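Local coordinates for protein beta-galactosidase (Geobacillus stearothermophilus, PDB 4OIF) that probably hydrolyses terminal non-reducing beta-D-galactose residues from beta-D-galactosides, as a zinc-containing, trimeric glycoside hydrolase of family 42, at residues K469-V479 with T496-D507; L37-T45 with F388-K399. All coordinates share one frame; numbering follows the deposited sequence.

Contact 1 of 2, residues K469-V479 with T496-D507; sequences KLLIAPMLYLV and TLVMTYISGIVD
Leu471 and Leu497 sit in register on parallel strands 470-473 and 496-500, whose axes approach to 4.8 Å at 15°, the two strands of a beta-alpha-beta crossover through helix 481-492 in the trimerisation domain. Backbone bonds alternate between them, Leu471 N to Thr496 O and Val498 N to Leu471 O, both 2.9 Å. On one face Leu470 CD1 meets Thr496 CG2 and Val498 CG2, beneath helix 600-613. On the other, Leu471 and Leu497 run alongside one another, with Leu497 CD1 against Leu471 CG, and face helix 481-492.

Toward the C-terminal ends of the strands, side-chain hydroxyls join the backbone bonding, which continues as far as Val479 N to Val506 O. With its hydroxyl set between backbone N and carbonyl carbon (chi1 73°), Thr500 receives Met475 N on OG1 at 2.9 Å and gives its own proton to Tyr501 O, in the carbonyl plane. Ser503 OG donates to Thr500 O and takes a weak bond from the N of Leu476, the residue at the centre of an inverse gamma turn. The bent chain of Met499 brings its CE to 3.5 Å from Leu476 CD2. Met475 makes an oblique Met-aromatic contact with Tyr501. The hydroxyl of Tyr477 bonds to Asp510 and to Lys371 of a neighbouring subunit, while Val506 CB rests over one face of its ring, 4.2 Å from the centroid.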
loop_
_atom_site.group_PDB
_atom_site.type_symbol
_atom_site.label_atom_id
_atom_site.label_comp_id
_atom_site.label_asym_id
_atom_site.label_seq_id
_atom_site.Cartn_x
_atom_site.Cartn_y
_atom_site.Cartn_z
ATOM N N LYS A 469 -36.311 -5.687 -27.321
ATOM C CA LYS A 469 -37.228 -6.670 -26.751
ATOM C C LYS A 469 -36.891 -6.912 -25.294
ATOM O O LYS A 469 -37.762 -7.113 -24.455
ATOM C CB LYS A 469 -37.150 -8.004 -27.489
ATOM C CG LYS A 469 -37.642 -8.034 -28.927
ATOM C CD LYS A 469 -37.531 -9.472 -29.424
ATOM C CE LYS A 469 -38.182 -9.693 -30.771
ATOM N NZ LYS A 469 -37.794 -11.052 -31.265
ATOM N N LEU A 470 -35.595 -6.916 -25.024
ATOM C CA LEU A 470 -35.067 -7.288 -23.737
ATOM C C LEU A 470 -34.103 -6.216 -23.288
ATOM O O LEU A 470 -33.122 -5.931 -23.982
ATOM C CB LEU A 470 -34.374 -8.641 -23.814
ATOM C CG LEU A 470 -33.652 -9.106 -22.550
ATOM C CD1 LEU A 470 -34.591 -9.181 -21.350
ATOM C CD2 LEU A 470 -32.975 -10.443 -22.785
ATOM N N LEU A 471 -34.420 -5.600 -22.152
ATOM C CA LEU A 471 -33.574 -4.599 -21.519
ATOM C C LEU A 471 -33.087 -5.102 -20.156
ATOM O O LEU A 471 -33.879 -5.436 -19.272
ATOM C CB LEU A 471 -34.318 -3.274 -21.361
ATOM C CG LEU A 471 -33.502 -2.183 -20.656
ATOM C CD1 LEU A 471 -32.199 -1.935 -21.396
ATOM C CD2 LEU A 471 -34.290 -0.898 -20.531
ATOM N N ILE A 472 -31.771 -5.148 -20.007
ATOM C CA ILE A 472 -31.121 -5.647 -18.809
ATOM C C ILE A 472 -30.436 -4.496 -18.067
ATOM O O ILE A 472 -29.474 -3.921 -18.557
ATOM C CB ILE A 472 -30.098 -6.754 -19.175
ATOM C CG1 ILE A 472 -30.822 -7.929 -19.837
ATOM C CG2 ILE A 472 -29.291 -7.210 -17.957
ATOM C CD1 ILE A 472 -29.899 -8.941 -20.490
ATOM N N ALA A 473 -30.944 -4.155 -16.889
ATOM C CA ALA A 473 -30.405 -3.044 -16.102
ATOM C C ALA A 473 -29.979 -3.489 -14.703
ATOM O O ALA A 473 -30.705 -3.281 -13.736
ATOM C CB ALA A 473 -31.434 -1.930 -16.000
ATOM N N PRO A 474 -28.797 -4.102 -14.587
ATOM C CA PRO A 474 -28.353 -4.631 -13.291
ATOM C C PRO A 474 -27.796 -3.548 -12.362
ATOM O O PRO A 474 -27.164 -2.592 -12.842
ATOM C CB PRO A 474 -27.247 -5.621 -13.674
ATOM C CG PRO A 474 -27.294 -5.733 -15.163
ATOM C CD PRO A 474 -27.883 -4.468 -15.674
ATOM N N MET A 475 -28.008 -3.716 -11.054
ATOM C CA MET A 475 -27.436 -2.815 -10.047
ATOM C C MET A 475 -27.602 -1.340 -10.412
ATOM O O MET A 475 -26.635 -0.575 -10.392
ATOM C CB MET A 475 -25.953 -3.112 -9.843
ATOM C CG MET A 475 -25.676 -4.528 -9.435
ATOM S SD MET A 475 -23.918 -4.807 -9.161
ATOM C CE MET A 475 -23.703 -3.797 -7.702
ATOM N N LEU A 476 -28.820 -0.961 -10.781
ATOM C CA LEU A 476 -29.103 0.422 -11.130
ATOM C C LEU A 476 -29.405 1.182 -9.851
ATOM O O LEU A 476 -30.504 1.713 -9.681
ATOM C CB LEU A 476 -30.267 0.512 -12.110
ATOM C CG LEU A 476 -30.410 1.881 -12.788
ATOM C CD1 LEU A 476 -29.164 2.222 -13.585
ATOM C CD2 LEU A 476 -31.645 1.905 -13.668
ATOM N N TYR A 477 -28.412 1.198 -8.962
ATOM C CA TYR A 477 -28.492 1.782 -7.625
ATOM C C TYR A 477 -29.038 3.201 -7.653
ATOM O O TYR A 477 -29.982 3.521 -6.947
ATOM C CB TYR A 477 -27.100 1.720 -6.992
ATOM C CG TYR A 477 -26.793 2.673 -5.857
ATOM C CD1 TYR A 477 -27.097 2.342 -4.540
ATOM C CD2 TYR A 477 -26.128 3.876 -6.094
ATOM C CE1 TYR A 477 -26.789 3.201 -3.492
ATOM C CE2 TYR A 477 -25.811 4.738 -5.054
ATOM C CZ TYR A 477 -26.147 4.394 -3.755
ATOM O OH TYR A 477 -25.852 5.251 -2.717
ATOM N N LEU A 478 -28.451 4.042 -8.489
ATOM C CA LEU A 478 -28.961 5.383 -8.708
ATOM C C LEU A 478 -29.855 5.431 -9.945
ATOM O O LEU A 478 -29.458 4.973 -11.009
ATOM C CB LEU A 478 -27.797 6.364 -8.858
ATOM C CG LEU A 478 -28.104 7.831 -9.161
ATOM C CD1 LEU A 478 -27.044 8.713 -8.517
ATOM C CD2 LEU A 478 -28.190 8.086 -10.673
ATOM N N VAL A 479 -31.048 6.006 -9.809
ATOM C CA VAL A 479 -31.959 6.163 -10.941
ATOM C C VAL A 479 -32.960 7.295 -10.669
ATOM O O VAL A 479 -33.489 7.418 -9.573
ATOM C CB VAL A 479 -32.714 4.839 -11.242
ATOM C CG1 VAL A 479 -33.671 4.485 -10.103
ATOM C CG2 VAL A 479 -33.443 4.929 -12.574
ATOM N N THR A 496 -39.529 -6.388 -22.120
ATOM C CA THR A 496 -39.122 -7.316 -21.084
ATOM C C THR A 496 -37.893 -6.739 -20.369
ATOM O O THR A 496 -36.851 -6.533 -20.980
ATOM C CB THR A 496 -38.799 -8.702 -21.667
ATOM O OG1 THR A 496 -39.998 -9.306 -22.151
ATOM C CG2 THR A 496 -38.194 -9.596 -20.610
ATOM N N LEU A 497 -38.029 -6.469 -19.081
ATOM C CA LEU A 497 -37.006 -5.791 -18.307
ATOM C C LEU A 497 -36.477 -6.699 -17.221
ATOM O O LEU A 497 -37.259 -7.358 -16.556
ATOM C CB LEU A 497 -37.578 -4.520 -17.693
ATOM C CG LEU A 497 -36.716 -3.751 -16.696
ATOM C CD1 LEU A 497 -35.441 -3.197 -17.336
ATOM C CD2 LEU A 497 -37.523 -2.642 -16.092
ATOM N N VAL A 498 -35.158 -6.733 -17.050
ATOM C CA VAL A 498 -34.520 -7.504 -15.978
ATOM C C VAL A 498 -33.687 -6.596 -15.076
ATOM O O VAL A 498 -32.791 -5.895 -15.542
ATOM C CB VAL A 498 -33.605 -8.623 -16.528
ATOM C CG1 VAL A 498 -32.881 -9.328 -15.392
ATOM C CG2 VAL A 498 -34.406 -9.635 -17.333
ATOM N N MET A 499 -33.995 -6.596 -13.784
ATOM C CA MET A 499 -33.182 -5.865 -12.823
ATOM C C MET A 499 -32.718 -6.790 -11.717
ATOM O O MET A 499 -33.133 -7.953 -11.638
ATOM C CB MET A 499 -33.941 -4.673 -12.236
ATOM C CG MET A 499 -34.024 -3.501 -13.189
ATOM S SD MET A 499 -34.856 -2.079 -12.478
ATOM C CE MET A 499 -33.678 -0.784 -12.765
ATOM N N THR A 500 -31.835 -6.276 -10.872
ATOM C CA THR A 500 -31.184 -7.113 -9.878
ATOM C C THR A 500 -31.083 -6.418 -8.553
ATOM O O THR A 500 -31.499 -5.272 -8.394
ATOM C CB THR A 500 -29.740 -7.500 -10.273
ATOM O OG1 THR A 500 -28.884 -6.355 -10.127
ATOM C CG2 THR A 500 -29.663 -8.048 -11.710
ATOM N N TYR A 501 -30.478 -7.134 -7.619
ATOM C CA TYR A 501 -30.038 -6.574 -6.360
ATOM C C TYR A 501 -29.381 -5.205 -6.529
ATOM O O TYR A 501 -28.748 -4.929 -7.556
ATOM C CB TYR A 501 -29.063 -7.536 -5.701
ATOM C CG TYR A 501 -27.918 -7.935 -6.594
ATOM C CD1 TYR A 501 -28.037 -9.005 -7.475
ATOM C CD2 TYR A 501 -26.702 -7.246 -6.552
ATOM C CE1 TYR A 501 -26.976 -9.379 -8.305
ATOM C CE2 TYR A 501 -25.635 -7.615 -7.370
ATOM C CZ TYR A 501 -25.777 -8.681 -8.250
ATOM O OH TYR A 501 -24.725 -9.058 -9.068
ATOM N N ILE A 502 -29.544 -4.365 -5.509
ATOM C CA ILE A 502 -28.956 -3.030 -5.440
ATOM C C ILE A 502 -29.293 -2.191 -6.664
ATOM O O ILE A 502 -28.429 -1.575 -7.285
ATOM C CB ILE A 502 -27.427 -3.116 -5.234
ATOM C CG1 ILE A 502 -27.126 -4.156 -4.151
ATOM C CG2 ILE A 502 -26.877 -1.792 -4.773
ATOM C CD1 ILE A 502 -25.692 -4.251 -3.774
ATOM N N SER A 503 -30.578 -2.163 -6.987
ATOM C CA SER A 503 -31.085 -1.341 -8.076
ATOM C C SER A 503 -32.154 -0.429 -7.531
ATOM O O SER A 503 -32.958 -0.864 -6.766
ATOM C CB SER A 503 -31.666 -2.209 -9.184
ATOM O OG SER A 503 -30.720 -3.160 -9.645
ATOM N N GLY A 504 -32.171 0.828 -7.933
ATOM C CA GLY A 504 -33.249 1.727 -7.554
ATOM C C GLY A 504 -33.277 2.113 -6.089
ATOM O O GLY A 504 -34.330 2.178 -5.468
ATOM N N ILE A 505 -32.110 2.392 -5.532
ATOM C CA ILE A 505 -31.991 2.662 -4.105
ATOM C C ILE A 505 -32.066 4.154 -3.810
ATOM O O ILE A 505 -32.548 4.600 -2.759
ATOM C CB ILE A 505 -30.674 2.098 -3.586
ATOM C CG1 ILE A 505 -30.602 0.605 -3.917
ATOM C CG2 ILE A 505 -30.518 2.342 -2.094
ATOM C CD1 ILE A 505 -31.787 -0.189 -3.386
ATOM N N VAL A 506 -31.639 4.914 -4.806
ATOM C CA VAL A 506 -31.158 6.266 -4.621
ATOM C C VAL A 506 -31.518 7.107 -5.843
ATOM O O VAL A 506 -31.551 6.581 -6.960
ATOM C CB VAL A 506 -29.626 6.207 -4.360
ATOM C CG1 VAL A 506 -28.820 6.990 -5.388
ATOM C CG2 VAL A 506 -29.319 6.618 -2.943
ATOM N N ASP A 507 -31.836 8.388 -5.656
ATOM C CA ASP A 507 -32.158 9.222 -6.818
ATOM C C ASP A 507 -30.892 9.853 -7.388
ATOM O O ASP A 507 -29.791 9.572 -6.929
ATOM C CB ASP A 507 -33.209 10.304 -6.491
ATOM C CG ASP A 507 -32.723 11.368 -5.501
ATOM O OD1 ASP A 507 -31.501 11.526 -5.262
ATOM O OD2 ASP A 507 -33.602 12.083 -4.972
HETATM O O HOH W 1 -40.298 -8.291 -24.559
#

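Contact 2 of 2, residues L37-T45 with F388-K399; sequences LELMKLSHT and FQEVAEVGKALK
His44 meets two lysines of helix 388-399 in two different ways. Lys399 NZ approaches the ring edge and donates to ND1 at 2.9 Å, only 5° out of the ring plane; this bond requires ND1 to carry no proton. Lys396 is modelled in two conformers; in the one described here it crosses one face obliquely, its CG making a CH-pi contact 3.7 Å from the ring centroid, and its CE passes 3.4 Å from His44 NE2. Over the opposite face of the imidazole stands Lys41 O. With an alanine here, Lys399 NZ would probably lose its ring acceptor and be set free to turn.

Nearby, Phe388, with CG anti to its backbone nitrogen (chi1 -171°), pushes its CZ corner against the end of helix 37-42. That atom lies 3.6 Å from Ser43 CB, and Leu42 CB meets the ring edge in plane. Ser43 OG in turn bonds to Leu39 O at 2.8 Å, which also accepts Ser43 N from the opposite face of its plane.

A Schellman motif at His44, with positive phi, ends the helix and points the CB of His44 toward helix 388-399. Gly395 permits the close approach, since a CB there would collide with His44 CB and Ser43 O. A water joins His44 O to Gly395 O, and His44 O also accepts from His17. The contact lies on the TIM-barrel domain: Val391 and Leu398 pack on His17 of strand 16-21, Val394 on Tyr359 of strand 356-359, and helix 341-351 flanks helix 388-399 through Phe343.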
loop_
_atom_site.group_PDB
_atom_site.type_symbol
_atom_site.label_atom_id
_atom_site.label_comp_id
_atom_site.label_asym_id
_atom_site.label_seq_id
_atom_site.Cartn_x
_atom_site.Cartn_y
_atom_site.Cartn_z
ATOM N N LEU A 37 7.650 5.890 -45.540
ATOM C CA LEU A 37 6.685 5.872 -46.632
ATOM C C LEU A 37 6.670 4.506 -47.335
ATOM O O LEU A 37 5.600 3.916 -47.579
ATOM C CB LEU A 37 6.991 7.006 -47.612
ATOM C CG LEU A 37 6.895 8.441 -47.057
ATOM C CD1 LEU A 37 7.316 9.520 -48.074
ATOM C CD2 LEU A 37 5.493 8.723 -46.528
ATOM N N GLU A 38 7.863 3.999 -47.627
ATOM C CA GLU A 38 8.037 2.680 -48.226
ATOM C C GLU A 38 7.407 1.606 -47.351
ATOM O O GLU A 38 6.671 0.735 -47.834
ATOM C CB GLU A 38 9.528 2.390 -48.446
ATOM C CG GLU A 38 10.212 3.406 -49.366
ATOM C CD GLU A 38 11.708 3.535 -49.140
ATOM O OE1 GLU A 38 12.257 2.828 -48.265
ATOM O OE2 GLU A 38 12.335 4.368 -49.835
ATOM N N LEU A 39 7.669 1.679 -46.052
ATOM C CA LEU A 39 7.136 0.670 -45.138
ATOM C C LEU A 39 5.619 0.822 -44.975
ATOM O O LEU A 39 4.901 -0.146 -44.719
ATOM C CB LEU A 39 7.835 0.748 -43.786
ATOM C CG LEU A 39 9.354 0.591 -43.832
ATOM C CD1 LEU A 39 9.906 0.089 -42.491
ATOM C CD2 LEU A 39 9.800 -0.298 -44.983
ATOM N N MET A 40 5.137 2.045 -45.144
ATOM C CA MET A 40 3.717 2.298 -45.141
ATOM C C MET A 40 3.100 1.559 -46.309
ATOM O O MET A 40 2.066 0.901 -46.155
ATOM C CB MET A 40 3.434 3.791 -45.218
ATOM C CG MET A 40 3.574 4.481 -43.874
ATOM S SD MET A 40 3.484 6.273 -43.957
ATOM C CE MET A 40 3.716 6.686 -42.220
ATOM N N LYS A 41 3.745 1.620 -47.471
ATOM C CA LYS A 41 3.242 0.802 -48.574
ATOM C C LYS A 41 3.300 -0.697 -48.240
ATOM O O LYS A 41 2.314 -1.410 -48.396
ATOM C CB LYS A 41 4.000 1.102 -49.865
ATOM C CG LYS A 41 3.891 2.578 -50.271
ATOM C CD LYS A 41 4.234 2.791 -51.737
ATOM C CE LYS A 41 5.556 2.147 -52.100
ATOM N NZ LYS A 41 5.938 2.326 -53.528
ATOM N N LEU A 42 4.429 -1.171 -47.729
ATOM C CA LEU A 42 4.564 -2.608 -47.501
ATOM C C LEU A 42 3.605 -3.155 -46.442
ATOM O O LEU A 42 3.260 -4.337 -46.472
ATOM C CB LEU A 42 6.006 -2.962 -47.124
ATOM C CG LEU A 42 7.032 -2.714 -48.237
ATOM C CD1 LEU A 42 8.444 -2.921 -47.726
ATOM C CD2 LEU A 42 6.768 -3.597 -49.437
ATOM N N SER A 43 3.164 -2.303 -45.523
ATOM C CA SER A 43 2.284 -2.747 -44.436
ATOM C C SER A 43 0.809 -2.551 -44.767
ATOM O O SER A 43 -0.069 -2.902 -43.973
ATOM C CB SER A 43 2.626 -2.011 -43.134
ATOM O OG SER A 43 2.544 -0.606 -43.304
ATOM N N HIS A 44 0.552 -2.002 -45.950
ATOM C CA HIS A 44 -0.800 -1.680 -46.402
ATOM C C HIS A 44 -1.526 -0.845 -45.355
ATOM O O HIS A 44 -2.642 -1.158 -44.936
ATOM C CB HIS A 44 -1.588 -2.946 -46.724
ATOM C CG HIS A 44 -0.828 -3.930 -47.555
ATOM N ND1 HIS A 44 -0.948 -3.995 -48.927
ATOM C CD2 HIS A 44 0.068 -4.883 -47.210
ATOM C CE1 HIS A 44 -0.162 -4.951 -49.389
ATOM N NE2 HIS A 44 0.467 -5.503 -48.370
ATOM N N THR A 45 -0.861 0.216 -44.928
ATOM C CA THR A 45 -1.478 1.210 -44.080
ATOM C C THR A 45 -1.775 2.457 -44.898
ATOM O O THR A 45 -1.019 2.786 -45.807
ATOM C CB THR A 45 -0.576 1.557 -42.915
ATOM O OG1 THR A 45 0.768 1.714 -43.401
ATOM C CG2 THR A 45 -0.627 0.445 -41.900
ATOM N N PHE A 388 5.498 -6.664 -37.964
ATOM C CA PHE A 388 5.290 -5.965 -39.235
ATOM C C PHE A 388 4.475 -6.826 -40.192
ATOM O O PHE A 388 3.531 -6.347 -40.832
ATOM C CB PHE A 388 6.621 -5.576 -39.893
ATOM C CG PHE A 388 6.460 -4.666 -41.091
ATOM C CD1 PHE A 388 6.277 -5.193 -42.367
ATOM C CD2 PHE A 388 6.475 -3.283 -40.935
ATOM C CE1 PHE A 388 6.115 -4.362 -43.461
ATOM C CE2 PHE A 388 6.314 -2.438 -42.027
ATOM C CZ PHE A 388 6.133 -2.979 -43.293
ATOM N N GLN A 389 4.831 -8.103 -40.273
ATOM C CA GLN A 389 4.159 -9.008 -41.187
ATOM C C GLN A 389 2.706 -9.223 -40.783
ATOM O O GLN A 389 1.823 -9.213 -41.638
ATOM C CB GLN A 389 4.911 -10.344 -41.280
ATOM C CG GLN A 389 6.240 -10.255 -42.049
ATOM C CD GLN A 389 6.101 -9.560 -43.412
ATOM O OE1 GLN A 389 5.179 -9.847 -44.188
ATOM N NE2 GLN A 389 7.021 -8.640 -43.705
ATOM N N GLU A 390 2.421 -9.388 -39.496
ATOM C CA GLU A 390 1.025 -9.629 -39.158
ATOM C C GLU A 390 0.199 -8.356 -39.365
ATOM O O GLU A 390 -0.969 -8.430 -39.775
ATOM C CB GLU A 390 0.855 -10.160 -37.732
ATOM C CG GLU A 390 -0.600 -10.560 -37.471
ATOM C CD GLU A 390 -0.776 -11.593 -36.367
ATOM O OE1 GLU A 390 0.216 -12.270 -35.999
ATOM O OE2 GLU A 390 -1.923 -11.723 -35.876
ATOM N N VAL A 391 0.798 -7.193 -39.109
ATOM C CA VAL A 391 0.131 -5.944 -39.472
ATOM C C VAL A 391 -0.173 -5.896 -40.980
ATOM O O VAL A 391 -1.285 -5.567 -41.380
ATOM C CB VAL A 391 0.967 -4.723 -39.064
ATOM C CG1 VAL A 391 0.450 -3.461 -39.739
ATOM C CG2 VAL A 391 0.943 -4.570 -37.555
ATOM N N ALA A 392 0.800 -6.267 -41.801
ATOM C CA ALA A 392 0.604 -6.339 -43.249
ATOM C C ALA A 392 -0.532 -7.287 -43.629
ATOM O O ALA A 392 -1.323 -6.983 -44.511
ATOM C CB ALA A 392 1.891 -6.770 -43.936
ATOM N N GLU A 393 -0.608 -8.435 -42.971
ATOM C CA GLU A 393 -1.690 -9.378 -43.220
ATOM C C GLU A 393 -3.036 -8.766 -42.878
ATOM O O GLU A 393 -4.016 -8.937 -43.627
ATOM C CB GLU A 393 -1.474 -10.671 -42.432
ATOM C CG GLU A 393 -0.390 -11.556 -43.041
ATOM C CD GLU A 393 -0.579 -11.767 -44.551
ATOM O OE1 GLU A 393 -1.691 -12.170 -44.976
ATOM O OE2 GLU A 393 0.383 -11.527 -45.316
ATOM N N VAL A 394 -3.092 -8.042 -41.759
ATOM C CA VAL A 394 -4.330 -7.352 -41.413
ATOM C C VAL A 394 -4.677 -6.359 -42.522
ATOM O O VAL A 394 -5.820 -6.317 -42.967
ATOM C CB VAL A 394 -4.249 -6.631 -40.037
ATOM C CG1 VAL A 394 -5.401 -5.649 -39.867
ATOM C CG2 VAL A 394 -4.267 -7.651 -38.907
ATOM N N GLY A 395 -3.687 -5.590 -42.986
ATOM C CA GLY A 395 -3.895 -4.629 -44.060
ATOM C C GLY A 395 -4.485 -5.246 -45.322
ATOM O O GLY A 395 -5.501 -4.763 -45.856
ATOM N N LYS A 396 -3.843 -6.323 -45.783
ATOM C CA LYS A 396 -4.300 -7.083 -46.946
ATOM C C LYS A 396 -5.725 -7.568 -46.747
ATOM O O LYS A 396 -6.526 -7.582 -47.682
ATOM C CB LYS A 396 -3.382 -8.278 -47.213
ATOM C CG LYS A 396 -1.932 -7.911 -47.482
ATOM C CD LYS A 396 -1.045 -9.149 -47.475
ATOM C CE LYS A 396 0.412 -8.806 -47.774
ATOM N NZ LYS A 396 1.247 -10.028 -47.977
ATOM N N ALA A 397 -6.041 -7.966 -45.520
ATOM C CA ALA A 397 -7.381 -8.442 -45.247
ATOM C C ALA A 397 -8.383 -7.294 -45.329
ATOM O O ALA A 397 -9.464 -7.446 -45.908
ATOM C CB ALA A 397 -7.437 -9.118 -43.898
ATOM N N LEU A 398 -8.014 -6.141 -44.776
ATOM C CA LEU A 398 -8.913 -4.992 -44.715
ATOM C C LEU A 398 -9.196 -4.431 -46.098
ATOM O O LEU A 398 -10.284 -3.932 -46.361
ATOM C CB LEU A 398 -8.335 -3.887 -43.827
ATOM C CG LEU A 398 -8.132 -4.156 -42.334
ATOM C CD1 LEU A 398 -7.518 -2.923 -41.667
ATOM C CD2 LEU A 398 -9.437 -4.581 -41.632
ATOM N N LYS A 399 -8.214 -4.501 -46.985
ATOM C CA LYS A 399 -8.453 -4.025 -48.342
ATOM C C LYS A 399 -9.591 -4.784 -49.031
ATOM O O LYS A 399 -10.262 -4.239 -49.902
ATOM C CB LYS A 399 -7.168 -4.107 -49.165
ATOM C CG LYS A 399 -6.157 -3.062 -48.723
ATOM C CD LYS A 399 -4.851 -3.095 -49.496
ATOM C CE LYS A 399 -4.034 -1.843 -49.174
ATOM N NZ LYS A 399 -2.666 -1.835 -49.772
HETATM O O HOH W 2 -5.834 -1.864 -45.280
#

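Overall arrangement
The two contacts illustrate how one chain joins neighbouring elements by different means. They share no element and belong to different domains, their centres about 45 Å apart on opposite sides of the chain's centre. Contact 1 is almost wholly buried: successive parallel strands are stitched by backbone bonds, with apolar side chains above and below, and its far end reaches a second subunit. Contact 2 brings together helices more than 340 residues apart in sequence, on the barrel's outer layer. It has a buried inner side and exposed lysines at its outer margin, relies chiefly on side chains, and touches no other subunit.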